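Local coordinates for protein orotidine 5'-phosphate decarboxylase (Methanocaldococcus jannaschii, PDB 4LUI) that catalyses the decarboxylation of orotidine 5'-monophosphate to uridine 5'-monophosphate, the final step of de novo UMP synthesis, at residues K81-P86 and I104-V109; A87-I92 and E111-A116; V128-E133 and L157-I162. All coordinates share one frame; numbering follows the deposited sequence.

Contact 1 (K81-P86 and I104-V109); sequences KVADIP and IVHGFV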
loop_
_atom_site.group_PDB
_atom_site.type_symbol
_atom_site.label_atom_id
_atom_site.label_comp_id
_atom_site.label_asym_id
_atom_site.label_seq_id
_atom_site.Cartn_x
_atom_site.Cartn_y
_atom_site.Cartn_z
ATOM N N LYS B 81 2.261 3.126 2.397
ATOM C CA LYS B 81 1.581 3.750 1.254
ATOM C C LYS B 81 0.062 3.530 1.294
ATOM O O LYS B 81 -0.537 3.151 0.281
ATOM C CB LYS B 81 2.123 3.171 -0.065
ATOM C CG LYS B 81 3.614 3.438 -0.328
ATOM C CD LYS B 81 3.954 4.915 -0.227
ATOM C CE LYS B 81 5.269 5.246 -0.954
ATOM N NZ LYS B 81 6.443 4.563 -0.325
ATOM N N VAL B 82 -0.546 3.746 2.456
ATOM C CA VAL B 82 -1.932 3.343 2.690
ATOM C C VAL B 82 -2.840 4.024 1.668
ATOM O O VAL B 82 -2.749 5.237 1.459
ATOM C CB VAL B 82 -2.397 3.709 4.113
ATOM C CG1 VAL B 82 -3.762 3.124 4.375
ATOM C CG2 VAL B 82 -1.394 3.188 5.155
ATOM N N ALA B 83 -3.685 3.237 1.016
ATOM C CA ALA B 83 -4.386 3.724 -0.155
ATOM C C ALA B 83 -5.704 2.996 -0.354
ATOM O O ALA B 83 -5.994 2.521 -1.449
ATOM C CB ALA B 83 -3.489 3.572 -1.396
ATOM N N ASP B 84 -6.507 2.919 0.706
ATOM C CA ASP B 84 -7.808 2.258 0.640
ATOM C C ASP B 84 -8.952 3.175 1.093
ATOM O O ASP B 84 -8.753 4.366 1.321
ATOM C CB ASP B 84 -7.782 0.950 1.455
ATOM C CG ASP B 84 -8.542 -0.176 0.785
ATOM O OD1 ASP B 84 -9.736 0.024 0.461
ATOM O OD2 ASP B 84 -7.936 -1.256 0.572
ATOM N N ILE B 85 -10.150 2.609 1.190
ATOM C CA ILE B 85 -11.318 3.345 1.666
ATOM C C ILE B 85 -11.165 3.620 3.159
ATOM O O ILE B 85 -10.375 2.966 3.828
ATOM C CB ILE B 85 -12.615 2.556 1.414
ATOM C CG1 ILE B 85 -12.655 1.264 2.247
ATOM C CG2 ILE B 85 -12.777 2.279 -0.075
ATOM C CD1 ILE B 85 -13.922 0.463 2.034
ATOM N N PRO B 86 -11.926 4.589 3.688
ATOM C CA PRO B 86 -11.754 4.915 5.109
ATOM C C PRO B 86 -11.790 3.725 6.076
ATOM O O PRO B 86 -10.893 3.636 6.912
ATOM C CB PRO B 86 -12.906 5.886 5.379
ATOM C CG PRO B 86 -13.012 6.634 4.081
ATOM C CD PRO B 86 -12.748 5.603 2.993
ATOM N N ILE B 104 2.875 6.058 6.797
ATOM C CA ILE B 104 2.859 6.835 5.565
ATOM C C ILE B 104 1.645 6.444 4.724
ATOM O O ILE B 104 1.402 5.253 4.482
ATOM C CB ILE B 104 4.178 6.655 4.771
ATOM C CG1 ILE B 104 5.333 7.296 5.553
ATOM C CG2 ILE B 104 4.058 7.270 3.380
ATOM C CD1 ILE B 104 6.717 6.940 5.027
ATOM N N VAL B 105 0.880 7.457 4.316
ATOM C CA VAL B 105 -0.349 7.269 3.548
ATOM C C VAL B 105 -0.305 8.034 2.221
ATOM O O VAL B 105 0.405 9.037 2.088
ATOM C CB VAL B 105 -1.584 7.721 4.354
ATOM C CG1 VAL B 105 -1.551 7.087 5.753
ATOM C CG2 VAL B 105 -1.633 9.243 4.480
ATOM N N HIS B 106 -1.043 7.545 1.230
ATOM C CA HIS B 106 -1.263 8.315 0.005
ATOM C C HIS B 106 -2.375 9.318 0.219
ATOM O O HIS B 106 -3.361 9.025 0.893
ATOM C CB HIS B 106 -1.640 7.403 -1.175
ATOM C CG HIS B 106 -0.458 6.861 -1.921
ATOM N ND1 HIS B 106 0.388 7.661 -2.656
ATOM C CD2 HIS B 106 0.005 5.596 -2.060
ATOM C CE1 HIS B 106 1.324 6.915 -3.219
ATOM N NE2 HIS B 106 1.125 5.661 -2.857
ATOM N N GLY B 107 -2.203 10.513 -0.331
ATOM C CA GLY B 107 -3.277 11.486 -0.350
ATOM C C GLY B 107 -4.173 11.326 -1.571
ATOM O O GLY B 107 -5.292 11.864 -1.589
ATOM N N PHE B 108 -3.704 10.609 -2.600
ATOM C CA PHE B 108 -4.479 10.563 -3.852
ATOM C C PHE B 108 -5.851 9.908 -3.719
ATOM O O PHE B 108 -6.745 10.177 -4.521
ATOM C CB PHE B 108 -3.670 10.042 -5.072
ATOM C CG PHE B 108 -3.467 8.547 -5.124
ATOM C CD1 PHE B 108 -2.237 7.991 -4.808
ATOM C CD2 PHE B 108 -4.480 7.698 -5.565
ATOM C CE1 PHE B 108 -2.030 6.595 -4.905
ATOM C CE2 PHE B 108 -4.278 6.314 -5.637
ATOM C CZ PHE B 108 -3.054 5.773 -5.296
ATOM N N VAL B 109 -6.030 9.090 -2.685
ATOM C CA VAL B 109 -7.310 8.428 -2.460
ATOM C C VAL B 109 -8.328 9.332 -1.754
ATOM O O VAL B 109 -9.482 8.953 -1.568
ATOM C CB VAL B 109 -7.152 7.040 -1.762
ATOM C CG1 VAL B 109 -6.319 6.108 -2.629
ATOM C CG2 VAL B 109 -6.483 7.184 -0.415
HETATM O O HOH W 1 -4.846 6.962 2.169
#
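His106, on strand 102-106, swings its imidazole against Lys81 at the end of strand 75-82. Its CB stands 3.6 Å from Val82 O. With CG anti to the carbonyl carbon (chi1 -87°), CD2 comes edge-on to Lys81 O at 3.4 Å, near the ring plane, and NE2 at the tip lies 3.9 Å from Lys81 CD. NE2 also hydrogen-bonds Ala83 O of the second subunit, while Phe108 holds CE1 over the centre of one ring face. With an alanine here, Ala83 O of the second subunit would probably lose its imidazole mate, and a gap would open beside Lys81 and Phe108. The two strands are parallel neighbours in the TIM barrel, joined through helix 86-97 as a beta-alpha-beta crossover. Val82 N donates a hydrogen bond to Ile104 O (3.2 Å), and His106 N donates to Val82 O (2.9 Å). A water donates to both Val82 O and His106 O, bridging the strands as they part. Beyond it, Val109 CG1 packs on Ala83 CB at 4.0 Å. Lys81, the probable proton donor, forms salt bridges through NZ with Asp79 and with Asp84 of the second subunit.

Contact 2 (A87-I92 and E111-A116); sequences ATNEKI and EDSVKA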
loop_
_atom_site.group_PDB
_atom_site.type_symbol
_atom_site.label_atom_id
_atom_site.label_comp_id
_atom_site.label_asym_id
_atom_site.label_seq_id
_atom_site.Cartn_x
_atom_site.Cartn_y
_atom_site.Cartn_z
ATOM N N ALA B 87 -12.769 2.829 5.948
ATOM C CA ALA B 87 -12.904 1.710 6.883
ATOM C C ALA B 87 -11.663 0.816 6.890
ATOM O O ALA B 87 -11.191 0.389 7.942
ATOM C CB ALA B 87 -14.140 0.890 6.562
ATOM N N THR B 88 -11.136 0.525 5.711
ATOM C CA THR B 88 -9.958 -0.322 5.628
ATOM C C THR B 88 -8.701 0.416 6.095
ATOM O O THR B 88 -7.855 -0.158 6.788
ATOM C CB THR B 88 -9.799 -0.880 4.218
ATOM O OG1 THR B 88 -10.937 -1.703 3.933
ATOM C CG2 THR B 88 -8.534 -1.738 4.103
ATOM N N ASN B 89 -8.578 1.685 5.713
ATOM C CA ASN B 89 -7.468 2.509 6.182
ATOM C C ASN B 89 -7.406 2.536 7.701
ATOM O O ASN B 89 -6.315 2.454 8.285
ATOM C CB ASN B 89 -7.570 3.948 5.648
ATOM C CG ASN B 89 -6.942 4.118 4.289
ATOM O OD1 ASN B 89 -6.777 3.153 3.540
ATOM N ND2 ASN B 89 -6.579 5.350 3.955
ATOM N N GLU B 90 -8.573 2.653 8.338
ATOM C CA GLU B 90 -8.640 2.683 9.797
ATOM C C GLU B 90 -8.087 1.382 10.405
ATOM O O GLU B 90 -7.301 1.409 11.354
ATOM C CB GLU B 90 -10.069 2.944 10.274
ATOM C CG GLU B 90 -10.238 2.746 11.764
ATOM C CD GLU B 90 -11.669 2.923 12.210
ATOM O OE1 GLU B 90 -12.550 3.053 11.332
ATOM O OE2 GLU B 90 -11.909 2.929 13.437
ATOM N N LYS B 91 -8.485 0.248 9.839
ATOM C CA LYS B 91 -8.035 -1.052 10.327
ATOM C C LYS B 91 -6.527 -1.237 10.142
ATOM O O LYS B 91 -5.848 -1.740 11.036
ATOM C CB LYS B 91 -8.793 -2.184 9.619
ATOM C CG LYS B 91 -10.271 -2.232 9.962
ATOM C CD LYS B 91 -10.993 -3.296 9.150
ATOM C CE LYS B 91 -12.496 -3.213 9.348
ATOM N NZ LYS B 91 -13.209 -4.107 8.394
ATOM N N ILE B 92 -6.015 -0.850 8.976
ATOM C CA ILE B 92 -4.573 -0.890 8.715
ATOM C C ILE B 92 -3.827 0.009 9.708
ATOM O O ILE B 92 -2.812 -0.393 10.279
ATOM C CB ILE B 92 -4.246 -0.479 7.263
ATOM C CG1 ILE B 92 -4.794 -1.531 6.295
ATOM C CG2 ILE B 92 -2.726 -0.342 7.081
ATOM C CD1 ILE B 92 -4.706 -1.138 4.824
ATOM N N GLU B 111 -9.460 12.930 0.933
ATOM C CA GLU B 111 -9.403 13.422 2.303
ATOM C C GLU B 111 -9.903 12.443 3.347
ATOM O O GLU B 111 -9.307 12.316 4.408
ATOM C CB GLU B 111 -10.250 14.687 2.438
ATOM C CG GLU B 111 -9.540 15.953 2.076
ATOM C CD GLU B 111 -10.352 17.175 2.447
ATOM O OE1 GLU B 111 -11.148 17.098 3.403
ATOM O OE2 GLU B 111 -10.186 18.208 1.783
ATOM N N ASP B 112 -11.036 11.806 3.075
ATOM C CA ASP B 112 -11.650 10.947 4.080
ATOM C C ASP B 112 -10.749 9.767 4.422
ATOM O O ASP B 112 -10.655 9.368 5.580
ATOM C CB ASP B 112 -13.077 10.501 3.691
ATOM C CG ASP B 112 -13.148 9.786 2.353
ATOM O OD1 ASP B 112 -12.132 9.721 1.625
ATOM O OD2 ASP B 112 -14.250 9.296 2.028
ATOM N N SER B 113 -10.070 9.227 3.417
ATOM C CA SER B 113 -9.166 8.104 3.653
ATOM C C SER B 113 -7.989 8.521 4.529
ATOM O O SER B 113 -7.555 7.772 5.402
ATOM C CB SER B 113 -8.677 7.531 2.333
ATOM O OG SER B 113 -9.753 6.926 1.653
ATOM N N VAL B 114 -7.475 9.723 4.297
ATOM C CA VAL B 114 -6.379 10.228 5.113
ATOM C C VAL B 114 -6.846 10.494 6.554
ATOM O O VAL B 114 -6.191 10.079 7.520
ATOM C CB VAL B 114 -5.762 11.496 4.500
ATOM C CG1 VAL B 114 -4.726 12.085 5.440
ATOM C CG2 VAL B 114 -5.150 11.181 3.131
ATOM N N LYS B 115 -7.989 11.158 6.681
ATOM C CA LYS B 115 -8.597 11.444 7.986
ATOM C C LYS B 115 -8.810 10.180 8.825
ATOM O O LYS B 115 -8.611 10.189 10.039
ATOM C CB LYS B 115 -9.930 12.173 7.784
ATOM C CG LYS B 115 -9.798 13.656 7.466
ATOM C CD LYS B 115 -11.181 14.297 7.312
ATOM C CE LYS B 115 -11.136 15.820 7.373
ATOM N NZ LYS B 115 -10.690 16.309 8.713
ATOM N N ALA B 116 -9.212 9.092 8.173
ATOM C CA ALA B 116 -9.418 7.824 8.873
ATOM C C ALA B 116 -8.148 7.366 9.583
ATOM O O ALA B 116 -8.194 6.900 10.723
ATOM C CB ALA B 116 -9.916 6.753 7.906
#
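Asn89 reaches from helix 86-97 to the backbone of helix 111-124, where its ND2 donates to Ser113 O at 3.0 Å. The bond is fairly straight at the hydrogen and lies close to the amide plane of Asn89, but at the acceptor it arrives from above, 59° out of the carbonyl plane. Such an approach probably leaves room for the carbonyl's own bond within its helix. CG of Asn89 sits beside the backbone N (chi1 -87°), a turn that carries the amide over Ser113 and brings ND2 to 3.4 Å from Ser113 CB. Alongside, Ala116 CB lies 4.3 Å from Asn89 CB and the same distance from Glu90 N. So small a residue at this place is consistent with the approach of the two short helix axes to 8.2 Å, at a crossing angle of -25°.

The second shell runs through Asp84, just before helix 86-97. Its backbone N donates to Asn89 OD1, which fixes which way round the amide stands and directs ND2 at Ser113, while its backbone O is hydrogen-bonded to Ser113 OG, so both helices hold the backbone of the same residue. Pro86 packs on Ser113 and Ala116, and His136 of the second subunit covers Asp112 and Ser113. This is the near-parallel pairing of successive outer helices in a TIM barrel, here at the dimer interface and beside the predicted substrate-binding residues Ala87 and Thr88.

Contact 3 (V128-E133 and L157-I162); sequences VIMVTE and LKVDAI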
loop_
_atom_site.group_PDB
_atom_site.type_symbol
_atom_site.label_atom_id
_atom_site.label_comp_id
_atom_site.label_asym_id
_atom_site.label_seq_id
_atom_site.Cartn_x
_atom_site.Cartn_y
_atom_site.Cartn_z
ATOM N N VAL B 128 0.920 10.732 11.228
ATOM C CA VAL B 128 0.491 10.420 9.862
ATOM C C VAL B 128 1.293 11.278 8.878
ATOM O O VAL B 128 1.424 12.486 9.049
ATOM C CB VAL B 128 -0.998 10.697 9.689
ATOM C CG1 VAL B 128 -1.456 10.387 8.251
ATOM C CG2 VAL B 128 -1.781 9.896 10.688
ATOM N N ILE B 129 1.837 10.637 7.855
ATOM C CA ILE B 129 2.741 11.281 6.926
ATOM C C ILE B 129 2.164 11.049 5.532
ATOM O O ILE B 129 1.864 9.917 5.173
ATOM C CB ILE B 129 4.134 10.632 7.033
ATOM C CG1 ILE B 129 4.734 10.881 8.430
ATOM C CG2 ILE B 129 5.051 11.114 5.928
ATOM C CD1 ILE B 129 5.803 9.875 8.836
ATOM N N MET B 130 1.975 12.107 4.756
ATOM C CA MET B 130 1.344 11.945 3.442
ATOM C C MET B 130 2.356 11.996 2.303
ATOM O O MET B 130 3.182 12.913 2.241
ATOM C CB MET B 130 0.295 13.044 3.209
ATOM C CG MET B 130 -0.409 12.897 1.853
ATOM S SD MET B 130 -1.412 14.333 1.414
ATOM C CE MET B 130 -2.466 14.391 2.851
ATOM N N VAL B 131 2.276 11.031 1.387
ATOM C CA VAL B 131 3.034 11.129 0.148
ATOM C C VAL B 131 2.382 12.178 -0.735
ATOM O O VAL B 131 1.226 12.022 -1.130
ATOM C CB VAL B 131 2.992 9.819 -0.643
ATOM C CG1 VAL B 131 3.777 9.977 -1.945
ATOM C CG2 VAL B 131 3.568 8.690 0.171
ATOM N N THR B 132 3.114 13.239 -1.063
ATOM C CA THR B 132 2.564 14.259 -1.956
ATOM C C THR B 132 3.185 14.219 -3.346
ATOM O O THR B 132 2.651 14.811 -4.286
ATOM C CB THR B 132 2.741 15.694 -1.412
ATOM O OG1 THR B 132 4.137 16.016 -1.344
ATOM C CG2 THR B 132 2.082 15.857 -0.024
ATOM N N GLU B 133 4.317 13.538 -3.483
ATOM C CA GLU B 133 5.088 13.609 -4.723
ATOM C C GLU B 133 6.080 12.445 -4.761
ATOM O O GLU B 133 6.660 12.102 -3.740
ATOM C CB GLU B 133 5.804 14.968 -4.775
ATOM C CG GLU B 133 6.391 15.363 -6.121
ATOM C CD GLU B 133 6.584 16.873 -6.253
ATOM O OE1 GLU B 133 5.867 17.636 -5.564
ATOM O OE2 GLU B 133 7.442 17.296 -7.061
ATOM N N LEU B 157 -5.248 19.317 6.163
ATOM C CA LEU B 157 -5.530 18.249 7.122
ATOM C C LEU B 157 -4.581 18.236 8.319
ATOM O O LEU B 157 -4.816 17.514 9.286
ATOM C CB LEU B 157 -5.483 16.885 6.428
ATOM C CG LEU B 157 -6.501 16.672 5.305
ATOM C CD1 LEU B 157 -6.312 15.290 4.672
ATOM C CD2 LEU B 157 -7.927 16.848 5.821
ATOM N N LYS B 158 -3.523 19.040 8.259
ATOM C CA LYS B 158 -2.556 19.114 9.347
ATOM C C LYS B 158 -1.926 17.751 9.635
ATOM O O LYS B 158 -1.853 17.318 10.788
ATOM C CB LYS B 158 -3.191 19.669 10.633
ATOM C CG LYS B 158 -3.762 21.077 10.540
ATOM C CD LYS B 158 -4.389 21.460 11.880
ATOM C CE LYS B 158 -5.253 22.713 11.789
ATOM N NZ LYS B 158 -4.451 23.915 11.475
ATOM N N VAL B 159 -1.483 17.059 8.593
ATOM C CA VAL B 159 -0.724 15.839 8.815
ATOM C C VAL B 159 0.618 16.213 9.452
ATOM O O VAL B 159 0.999 17.389 9.494
ATOM C CB VAL B 159 -0.524 15.035 7.513
ATOM C CG1 VAL B 159 -1.869 14.557 6.964
ATOM C CG2 VAL B 159 0.191 15.873 6.475
ATOM N N ASP B 160 1.329 15.221 9.967
ATOM C CA ASP B 160 2.559 15.480 10.707
ATOM C C ASP B 160 3.752 15.803 9.819
ATOM O O ASP B 160 4.661 16.527 10.242
ATOM C CB ASP B 160 2.885 14.296 11.616
ATOM C CG ASP B 160 1.819 14.063 12.650
ATOM O OD1 ASP B 160 1.926 14.641 13.753
ATOM O OD2 ASP B 160 0.857 13.333 12.351
ATOM N N ALA B 161 3.760 15.246 8.607
ATOM C CA ALA B 161 4.867 15.444 7.676
ATOM C C ALA B 161 4.454 15.003 6.286
ATOM O O ALA B 161 3.431 14.338 6.118
ATOM C CB ALA B 161 6.103 14.648 8.120
ATOM N N ILE B 162 5.257 15.361 5.292
ATOM C CA ILE B 162 5.036 14.855 3.940
ATOM C C ILE B 162 6.290 14.173 3.413
ATOM O O ILE B 162 7.416 14.438 3.876
ATOM C CB ILE B 162 4.621 15.981 2.972
ATOM C CG1 ILE B 162 5.681 17.075 2.927
ATOM C CG2 ILE B 162 3.288 16.582 3.396
ATOM C CD1 ILE B 162 5.394 18.132 1.874
#
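Met130 and Ile162 pair as parallel neighbours in the barrel sheet, and the apolar side chains of the contact pack closely around them. Met130 N donates to Ala161 O at 3.0 Å, and Met130 O receives a CA-H...O contact from Ile162 CA at 3.2 Å. On the face of the sheet turned to the helices, Met130 starts with CG anti to its own backbone nitrogen (chi1 -179°) and bends at its last torsion, which brings CE to 4.2 Å from Val159 CG1, the two side chains crossing at about a right angle. Leu157 CD1 lies on the same methyl. Further along, the methyl CG2 of Thr132 rests on Ile162 CG2 at 3.7 Å, with Leu150 and Ala154 of helix 147-157 nearby. On the opposite face Ile129 CG1 touches Ala161 CB at 4.0 Å.

The other end is polar and partly open to solvent, where the partner chain has only just left helix 147-157. Lys158, with positive phi, turns it there and is exposed; Asp160, partly exposed, brings it back to Val128. Asp160 N donates to Val128 O at 2.9 Å, and Val128 N donates to Asp160 OD2 at 2.8 Å from above the carboxylate plane, 36° out of it. One residue thus grips both backbone polar atoms of Val128. Between the two regions the backbone ladder is interrupted: Ala161 N, buried, has no partner, and Val128 O, 3.6 Å from it, takes its bond from Asp160 N. The chemistry implies two modes of joining: hydrocarbon and backbone pairing in the interior, and at the partly exposed end an aspartate whose negative charge is probably eased by the N-H of Val128, against the nearby acceptor Val128 O.

Overall arrangement
Contacts 1 and 3 both join neighbouring strands of the barrel and are linked, because strand 102-106 pairs with strand 127-131 through Val105, which bonds the backbones of Ile129 and Val131. Contact 2 lies in the helical layer outside them and is farther from the chain's centre. It buries much less surface and depends chiefly on an amide and a methyl. Asp84 ties contact 2 to contact 1, while Leu157 of contact 3 packs on Val114 of helix 111-124. Contacts 1 and 2 meet the second subunit, and contact 1 is rich in polar and charged groups at the predicted active site; contact 3 touches no other chain and combines apolar side chains and backbone pairing with one aspartate.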